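Arylesterase (Sulfolobus solfataricus, PDB 5L2P) hydrolyses a broad range of aromatic esters, p-nitrophenyl esters of fatty acids and organophosphates such as paraoxon. Local coordinates at residues Ser166-Val180 and Ala234-Val246. Residues are numbered along the deposited sequence; the frame is centred on the assembly and turned at random.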
ATOM      1  N   SER A 166     -23.035 -17.005   8.997  1.00 52.98           N
ATOM      2  CA  SER A 166     -23.941 -15.981   8.469  1.00 53.22           C
ATOM      3  C   SER A 166     -24.566 -16.436   7.151  1.00 53.46           C
ATOM      4  O   SER A 166     -25.715 -16.125   6.875  1.00 51.63           O
ATOM      5  CB  SER A 166     -23.191 -14.679   8.229  1.00 54.09           C
ATOM      6  OG  SER A 166     -22.815 -14.079   9.450  1.00 58.12           O
ATOM      7  N   LEU A 167     -23.802 -17.172   6.352  1.00 52.18           N
ATOM      8  CA  LEU A 167     -24.317 -17.732   5.111  1.00 54.08           C
ATOM      9  C   LEU A 167     -25.338 -18.830   5.338  1.00 58.36           C
ATOM     10  O   LEU A 167     -26.353 -18.896   4.617  1.00 60.25           O
ATOM     11  CB  LEU A 167     -23.175 -18.299   4.270  1.00 54.85           C
ATOM     12  CG  LEU A 167     -22.109 -17.307   3.784  1.00 52.95           C
ATOM     13  CD1 LEU A 167     -20.978 -18.042   3.058  1.00 52.66           C
ATOM     14  CD2 LEU A 167     -22.792 -16.312   2.871  1.00 52.69           C
ATOM     15  N   LEU A 168     -25.076 -19.702   6.323  1.00 58.41           N
ATOM     16  CA  LEU A 168     -26.039 -20.714   6.734  1.00 58.02           C
ATOM     17  C   LEU A 168     -27.272 -20.067   7.338  1.00 58.22           C
ATOM     18  O   LEU A 168     -28.391 -20.560   7.154  1.00 60.75           O
ATOM     19  CB  LEU A 168     -25.437 -21.656   7.763  1.00 58.72           C
ATOM     20  CG  LEU A 168     -24.447 -22.686   7.253  1.00 60.17           C
ATOM     21  CD1 LEU A 168     -23.949 -23.538   8.397  1.00 60.73           C
ATOM     22  CD2 LEU A 168     -25.096 -23.585   6.230  1.00 61.73           C
ATOM     23  N   ALA A 169     -27.069 -18.985   8.078  1.00 55.95           N
ATOM     24  CA  ALA A 169     -28.180 -18.305   8.739  1.00 57.09           C
ATOM     25  C   ALA A 169     -29.127 -17.751   7.694  1.00 58.43           C
ATOM     26  O   ALA A 169     -30.341 -17.831   7.837  1.00 58.42           O
ATOM     27  CB  ALA A 169     -27.679 -17.176   9.630  1.00 57.53           C
ATOM     28  N   ARG A 170     -28.551 -17.218   6.618  1.00 59.88           N
ATOM     29  CA  ARG A 170     -29.323 -16.677   5.515  1.00 61.01           C
ATOM     30  C   ARG A 170     -30.049 -17.771   4.738  1.00 63.06           C
ATOM     31  O   ARG A 170     -31.215 -17.621   4.418  1.00 60.36           O
ATOM     32  CB  ARG A 170     -28.423 -15.871   4.584  1.00 62.64           C
ATOM     33  CG  ARG A 170     -29.181 -15.165   3.488  1.00 64.88           C
ATOM     34  CD  ARG A 170     -28.223 -14.459   2.548  1.00 65.60           C
ATOM     35  NE  ARG A 170     -27.388 -15.413   1.827  1.00 65.60           N
ATOM     36  CZ  ARG A 170     -26.355 -15.083   1.065  1.00 66.65           C
ATOM     37  NH1 ARG A 170     -25.978 -13.820   0.937  1.00 70.00           N
ATOM     38  NH2 ARG A 170     -25.675 -16.026   0.443  1.00 66.65           N
ATOM     39  N   ASP A 171     -29.361 -18.869   4.432  1.00 66.49           N
ATOM     40  CA  ASP A 171     -29.991 -20.040   3.785  1.00 68.55           C
ATOM     41  C   ASP A 171     -31.215 -20.533   4.533  1.00 67.61           C
ATOM     42  O   ASP A 171     -32.231 -20.866   3.936  1.00 68.85           O
ATOM     43  CB  ASP A 171     -29.008 -21.214   3.698  1.00 72.50           C
ATOM     44  CG  ASP A 171     -27.865 -20.983   2.692  1.00 77.70           C
ATOM     45  OD1 ASP A 171     -27.913 -19.995   1.908  1.00 81.34           O
ATOM     46  OD2 ASP A 171     -26.912 -21.809   2.699  1.00 79.67           O
ATOM     47  N   ASN A 172     -31.101 -20.605   5.851  1.00 67.83           N
ATOM     48  CA  ASN A 172     -32.149 -21.158   6.704  1.00 68.85           C
ATOM     49  C   ASN A 172     -33.089 -20.104   7.261  1.00 70.55           C
ATOM     50  O   ASN A 172     -33.903 -20.412   8.119  1.00 72.21           O
ATOM     51  CB  ASN A 172     -31.490 -21.948   7.836  1.00 66.80           C
ATOM     52  CG  ASN A 172     -30.811 -23.171   7.324  1.00 65.85           C
ATOM     53  OD1 ASN A 172     -31.467 -24.146   7.015  1.00 69.60           O
ATOM     54  ND2 ASN A 172     -29.509 -23.118   7.187  1.00 64.61           N
ATOM     55  N   LYS A 173     -32.961 -18.870   6.781  1.00 70.92           N
ATOM     56  CA  LYS A 173     -33.793 -17.750   7.220  1.00 74.20           C
ATOM     57  C   LYS A 173     -33.771 -17.537   8.744  1.00 72.45           C
ATOM     58  O   LYS A 173     -34.770 -17.147   9.350  1.00 73.77           O
ATOM     59  CB  LYS A 173     -35.223 -17.935   6.722  1.00 77.61           C
ATOM     60  CG  LYS A 173     -35.300 -18.356   5.262  1.00 80.23           C
ATOM     61  CD  LYS A 173     -36.747 -18.551   4.831  1.00 87.82           C
ATOM     62  CE  LYS A 173     -37.481 -19.641   5.622  1.00 88.49           C
ATOM     63  NZ  LYS A 173     -38.784 -19.957   4.992  1.00 88.91           N
ATOM     64  N   LEU A 174     -32.614 -17.783   9.346  1.00 69.95           N
ATOM     65  CA  LEU A 174     -32.392 -17.493  10.752  1.00 68.18           C
ATOM     66  C   LEU A 174     -31.819 -16.073  10.847  1.00 65.91           C
ATOM     67  O   LEU A 174     -30.792 -15.763  10.235  1.00 64.00           O
ATOM     68  CB  LEU A 174     -31.427 -18.530  11.345  1.00 68.39           C
ATOM     69  CG  LEU A 174     -31.139 -18.477  12.858  1.00 70.08           C
ATOM     70  CD1 LEU A 174     -30.791 -19.865  13.388  1.00 69.84           C
ATOM     71  CD2 LEU A 174     -30.011 -17.531  13.240  1.00 70.51           C
ATOM     72  N   LYS A 175     -32.478 -15.213  11.600  1.00 68.04           N
ATOM     73  CA  LYS A 175     -32.036 -13.828  11.701  1.00 71.39           C
ATOM     74  C   LYS A 175     -30.975 -13.656  12.774  1.00 69.69           C
ATOM     75  O   LYS A 175     -31.113 -14.142  13.895  1.00 73.06           O
ATOM     76  CB  LYS A 175     -33.201 -12.875  11.983  1.00 74.02           C
ATOM     77  CG  LYS A 175     -32.815 -11.419  11.774  1.00 76.12           C
ATOM     78  CD  LYS A 175     -33.452 -10.478  12.797  1.00 79.85           C
ATOM     79  CE  LYS A 175     -32.761  -9.124  12.771  1.00 81.91           C
ATOM     80  NZ  LYS A 175     -33.227  -8.228  13.857  1.00 84.38           N
ATOM     81  N   LEU A 176     -29.907 -12.957  12.408  1.00 65.48           N
ATOM     82  CA  LEU A 176     -28.876 -12.539  13.335  1.00 62.46           C
ATOM     83  C   LEU A 176     -28.842 -11.046  13.249  1.00 60.93           C
ATOM     84  O   LEU A 176     -28.934 -10.501  12.184  1.00 62.80           O
ATOM     85  CB  LEU A 176     -27.505 -13.098  12.932  1.00 59.61           C
ATOM     86  CG  LEU A 176     -27.411 -14.618  12.980  1.00 59.30           C
ATOM     87  CD1 LEU A 176     -26.119 -15.116  12.378  1.00 58.15           C
ATOM     88  CD2 LEU A 176     -27.523 -15.117  14.400  1.00 60.63           C
ATOM     89  N   THR A 177     -28.693 -10.386  14.382  1.00 62.33           N
ATOM     90  CA  THR A 177     -28.694  -8.936  14.382  1.00 61.81           C
ATOM     91  C   THR A 177     -27.359  -8.366  13.938  1.00 56.59           C
ATOM     92  O   THR A 177     -27.322  -7.282  13.357  1.00 59.03           O
ATOM     93  CB  THR A 177     -29.148  -8.351  15.747  1.00 65.47           C
ATOM     94  OG1 THR A 177     -29.254  -6.929  15.643  1.00 68.43           O
ATOM     95  CG2 THR A 177     -28.171  -8.674  16.844  1.00 65.30           C
ATOM     96  N   ALA A 178     -26.275  -9.083  14.206  1.00 52.74           N
ATOM     97  CA  ALA A 178     -24.931  -8.614  13.891  1.00 48.69           C
ATOM     98  C   ALA A 178     -23.908  -9.741  13.783  1.00 50.33           C
ATOM     99  O   ALA A 178     -24.127 -10.846  14.241  1.00 46.77           O
ATOM    100  CB  ALA A 178     -24.474  -7.632  14.945  1.00 47.47           C
ATOM    101  N   GLN A 179     -22.788  -9.438  13.125  1.00 56.15           N
ATOM    102  CA  GLN A 179     -21.654 -10.363  13.026  1.00 53.89           C
ATOM    103  C   GLN A 179     -20.356  -9.590  13.228  1.00 51.78           C
ATOM    104  O   GLN A 179     -20.171  -8.491  12.679  1.00 48.45           O
ATOM    105  CB  GLN A 179     -21.640 -11.050  11.650  1.00 58.12           C
ATOM    106  CG  GLN A 179     -21.587 -10.084  10.472  1.00 59.60           C
ATOM    107  CD  GLN A 179     -21.349 -10.829   9.173  1.00 65.00           C
ATOM    108  OE1 GLN A 179     -20.545 -11.790   9.127  1.00 64.25           O
ATOM    109  NE2 GLN A 179     -22.060 -10.411   8.097  1.00 66.93           N
ATOM    110  N   VAL A 180     -19.451 -10.175  14.008  1.00 49.87           N
ATOM    111  CA  VAL A 180     -18.203  -9.528  14.324  1.00 48.77           C
ATOM    112  C   VAL A 180     -17.019 -10.457  14.088  1.00 50.65           C
ATOM    113  O   VAL A 180     -16.481 -11.021  15.027  1.00 49.92           O
ATOM    114  CB  VAL A 180     -18.198  -9.011  15.770  1.00 48.77           C
ATOM    115  CG1 VAL A 180     -16.978  -8.144  16.041  1.00 47.91           C
ATOM    116  CG2 VAL A 180     -19.452  -8.181  16.013  1.00 49.41           C
ATOM    117  N   ALA A 234     -18.160 -16.496  -2.245  1.00 55.42           N
ATOM    118  CA  ALA A 234     -19.615 -16.579  -2.397  1.00 57.79           C
ATOM    119  C   ALA A 234     -20.100 -15.679  -3.521  1.00 62.51           C
ATOM    120  O   ALA A 234     -19.667 -14.542  -3.650  1.00 65.19           O
ATOM    121  CB  ALA A 234     -20.303 -16.198  -1.102  1.00 57.22           C
ATOM    122  N   GLU A 235     -21.022 -16.175  -4.337  1.00 67.67           N
ATOM    123  CA  GLU A 235     -21.666 -15.347  -5.380  1.00 67.85           C
ATOM    124  C   GLU A 235     -22.417 -14.184  -4.793  1.00 64.02           C
ATOM    125  O   GLU A 235     -22.292 -13.080  -5.264  1.00 66.21           O
ATOM    126  CB  GLU A 235     -22.596 -16.187  -6.257  1.00 72.36           C
ATOM    127  CG  GLU A 235     -21.841 -17.191  -7.110  1.00 79.28           C
ATOM    128  CD  GLU A 235     -22.705 -17.837  -8.195  1.00 89.86           C
ATOM    129  OE1 GLU A 235     -23.675 -17.193  -8.680  1.00 94.17           O
ATOM    130  OE2 GLU A 235     -22.414 -18.996  -8.586  1.00 97.17           O
ATOM    131  N   ASP A 236     -23.160 -14.421  -3.731  1.00 63.80           N
ATOM    132  CA  ASP A 236     -23.998 -13.379  -3.114  1.00 62.12           C
ATOM    133  C   ASP A 236     -23.622 -13.149  -1.629  1.00 59.93           C
ATOM    134  O   ASP A 236     -23.675 -14.071  -0.821  1.00 61.46           O
ATOM    135  CB  ASP A 236     -25.458 -13.791  -3.215  1.00 63.49           C
ATOM    136  CG  ASP A 236     -26.385 -12.745  -2.722  1.00 65.87           C
ATOM    137  OD1 ASP A 236     -26.084 -11.549  -2.861  1.00 71.03           O
ATOM    138  OD2 ASP A 236     -27.446 -13.095  -2.195  1.00 70.87           O
ATOM    139  N   LEU A 237     -23.261 -11.924  -1.272  1.00 57.80           N
ATOM    140  CA  LEU A 237     -23.017 -11.552   0.112  1.00 56.68           C
ATOM    141  C   LEU A 237     -23.990 -10.493   0.644  1.00 57.40           C
ATOM    142  O   LEU A 237     -23.668  -9.803   1.619  1.00 54.75           O
ATOM    143  CB  LEU A 237     -21.566 -11.083   0.269  1.00 56.53           C
ATOM    144  CG  LEU A 237     -20.528 -12.195   0.094  1.00 59.77           C
ATOM    145  CD1 LEU A 237     -19.142 -11.592   0.046  1.00 61.21           C
ATOM    146  CD2 LEU A 237     -20.614 -13.248   1.211  1.00 60.04           C
ATOM    147  N   SER A 238     -25.169 -10.362   0.011  1.00 59.48           N
ATOM    148  CA  SER A 238     -26.207  -9.432   0.490  1.00 57.91           C
ATOM    149  C   SER A 238     -27.119 -10.130   1.499  1.00 56.31           C
ATOM    150  O   SER A 238     -27.090 -11.345   1.618  1.00 56.32           O
ATOM    151  CB  SER A 238     -27.041  -8.918  -0.682  1.00 58.50           C
ATOM    152  OG  SER A 238     -27.830  -9.971  -1.238  1.00 60.02           O
ATOM    153  N   ASN A 239     -27.962  -9.347   2.179  1.00 57.86           N
ATOM    154  CA  ASN A 239     -28.901  -9.856   3.181  1.00 59.51           C
ATOM    155  C   ASN A 239     -28.203 -10.640   4.287  1.00 59.19           C
ATOM    156  O   ASN A 239     -28.716 -11.622   4.799  1.00 62.14           O
ATOM    157  CB  ASN A 239     -29.980 -10.720   2.520  1.00 62.48           C
ATOM    158  CG  ASN A 239     -30.909  -9.920   1.634  1.00 65.55           C
ATOM    159  OD1 ASN A 239     -31.226  -8.760   1.920  1.00 62.57           O
ATOM    160  ND2 ASN A 239     -31.391 -10.558   0.566  1.00 68.50           N
ATOM    161  N   LEU A 240     -27.011 -10.194   4.627  1.00 56.86           N
ATOM    162  CA  LEU A 240     -26.273 -10.734   5.708  1.00 57.19           C
ATOM    163  C   LEU A 240     -26.344  -9.720   6.829  1.00 56.33           C
ATOM    164  O   LEU A 240     -26.672  -8.556   6.594  1.00 56.77           O
ATOM    165  CB  LEU A 240     -24.820 -10.997   5.297  1.00 56.95           C
ATOM    166  CG  LEU A 240     -24.613 -12.173   4.347  1.00 58.59           C
ATOM    167  CD1 LEU A 240     -23.136 -12.270   4.015  1.00 58.88           C
ATOM    168  CD2 LEU A 240     -25.068 -13.483   4.958  1.00 60.14           C
ATOM    169  N   PRO A 241     -26.007 -10.158   8.062  1.00 56.10           N
ATOM    170  CA  PRO A 241     -26.158  -9.252   9.183  1.00 54.50           C
ATOM    171  C   PRO A 241     -25.184  -8.072   9.120  1.00 50.84           C
ATOM    172  O   PRO A 241     -24.088  -8.182   8.587  1.00 48.45           O
ATOM    173  CB  PRO A 241     -25.921 -10.149  10.418  1.00 54.69           C
ATOM    174  CG  PRO A 241     -25.409 -11.426   9.929  1.00 55.03           C
ATOM    175  CD  PRO A 241     -25.687 -11.536   8.477  1.00 54.97           C
ATOM    176  N   GLN A 242     -25.610  -6.966   9.682  1.00 50.99           N
ATOM    177  CA  GLN A 242     -24.738  -5.835   9.924  1.00 54.31           C
ATOM    178  C   GLN A 242     -23.385  -6.306  10.518  1.00 54.08           C
ATOM    179  O   GLN A 242     -23.352  -7.075  11.527  1.00 59.08           O
ATOM    180  CB  GLN A 242     -25.487  -4.908  10.892  1.00 59.19           C
ATOM    181  CG  GLN A 242     -24.748  -3.665  11.331  1.00 62.34           C
ATOM    182  CD  GLN A 242     -25.587  -2.818  12.283  1.00 64.43           C
ATOM    183  OE1 GLN A 242     -26.644  -3.261  12.766  1.00 63.37           O
ATOM    184  NE2 GLN A 242     -25.130  -1.586  12.546  1.00 64.65           N
ATOM    185  N   ALA A 243     -22.283  -5.837   9.931  1.00 50.96           N
ATOM    186  CA  ALA A 243     -20.956  -6.353  10.260  1.00 51.30           C
ATOM    187  C   ALA A 243     -19.991  -5.363  10.905  1.00 50.76           C
ATOM    188  O   ALA A 243     -19.954  -4.206  10.544  1.00 50.11           O
ATOM    189  CB  ALA A 243     -20.309  -6.926   9.017  1.00 51.06           C
ATOM    190  N   ILE A 244     -19.198  -5.850  11.843  1.00 51.74           N
ATOM    191  CA  ILE A 244     -18.039  -5.129  12.331  1.00 50.50           C
ATOM    192  C   ILE A 244     -16.821  -6.004  12.038  1.00 50.57           C
ATOM    193  O   ILE A 244     -16.570  -6.958  12.746  1.00 50.77           O
ATOM    194  CB  ILE A 244     -18.151  -4.855  13.839  1.00 51.78           C
ATOM    195  CG1 ILE A 244     -19.384  -3.998  14.106  1.00 54.20           C
ATOM    196  CG2 ILE A 244     -16.903  -4.156  14.366  1.00 52.57           C
ATOM    197  CD1 ILE A 244     -19.795  -3.884  15.559  1.00 57.45           C
ATOM    198  N   VAL A 245     -16.067  -5.671  10.988  1.00 49.91           N
ATOM    199  CA  VAL A 245     -14.834  -6.391  10.614  1.00 47.14           C
ATOM    200  C   VAL A 245     -13.587  -5.656  11.088  1.00 47.04           C
ATOM    201  O   VAL A 245     -13.394  -4.491  10.819  1.00 45.51           O
ATOM    202  CB  VAL A 245     -14.735  -6.635   9.109  1.00 45.05           C
ATOM    203  CG1 VAL A 245     -13.569  -7.524   8.768  1.00 44.85           C
ATOM    204  CG2 VAL A 245     -16.006  -7.270   8.584  1.00 45.72           C
ATOM    205  N   VAL A 246     -12.743  -6.376  11.826  1.00 46.42           N
ATOM    206  CA  VAL A 246     -11.560  -5.785  12.420  1.00 45.24           C
ATOM    207  C   VAL A 246     -10.341  -6.508  11.872  1.00 44.66           C
ATOM    208  O   VAL A 246     -10.341  -7.731  11.798  1.00 47.91           O
ATOM    209  CB  VAL A 246     -11.591  -5.884  13.944  1.00 47.67           C
ATOM    210  CG1 VAL A 246     -10.380  -5.177  14.577  1.00 50.05           C
ATOM    211  CG2 VAL A 246     -12.860  -5.265  14.462  1.00 48.38           C
TER
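Arg-170, in the last turn of its helix, pushes its guanidinium into the bend of loop 236-239 and feeds two backbone carbonyls there. Arg-170 NH1 donates to Ser-238 O at 2.8 Å, a bond lying in both the carbonyl and the guanidinium planes. NH1 and NH2 together grip Asp-236 O end-on, with Arg-170 NH1 at 2.9 Å from it. Both reach that oxygen from the same face, Arg-170 NH1 standing 64° out of the carbonyl plane, off any lone pair. Asp-236 OD2 lies over one face of the guanidinium, 3.5 Å from Arg-170 NH1, a salt bridge by charge alone, with no N-H pointed at it. The other oxygen, OD1, takes Ser-238 N, closing an Asx turn, and Ser-238 OG. With an alanine here both carbonyls lose these donors, and the Asp-236 carboxylate would probably be left without its charge partner and the loop less firmly tied to the helix.

From here the chain enters strand 242-248 of the alpha/beta-hydrolase sheet, parallel to strand 178-182, which follows helix 157-171. Gln-179 N donates to Gln-242 O and Gln-179 O accepts from Ile-244 N, the latter bond 2.9 Å long. On its other side, strand 178-182 bonds to strand 150-155 through Ala-178 and Val-180. The Gln-179 side chain adds another bond: with CG held between the backbone N and the carbonyl carbon (chi1 57°), it swings back toward Pro-241. Gln-179 NE2 donates to Pro-241 O at 3.1 Å, almost straight.

Between the helix at Ser-166 and the loop at Leu-176, the Pro-241 ring is wedged with CG against Leu-176 CB and near Ser-166 OG, whose hydrogen bond goes to Val-162 O. Leu-240 CD2 sits on the helix backbone at Ser-166 O, and Leu-167 CD2 meets both Leu-237 CD2, at 4.1 Å, and Leu-240 CD2.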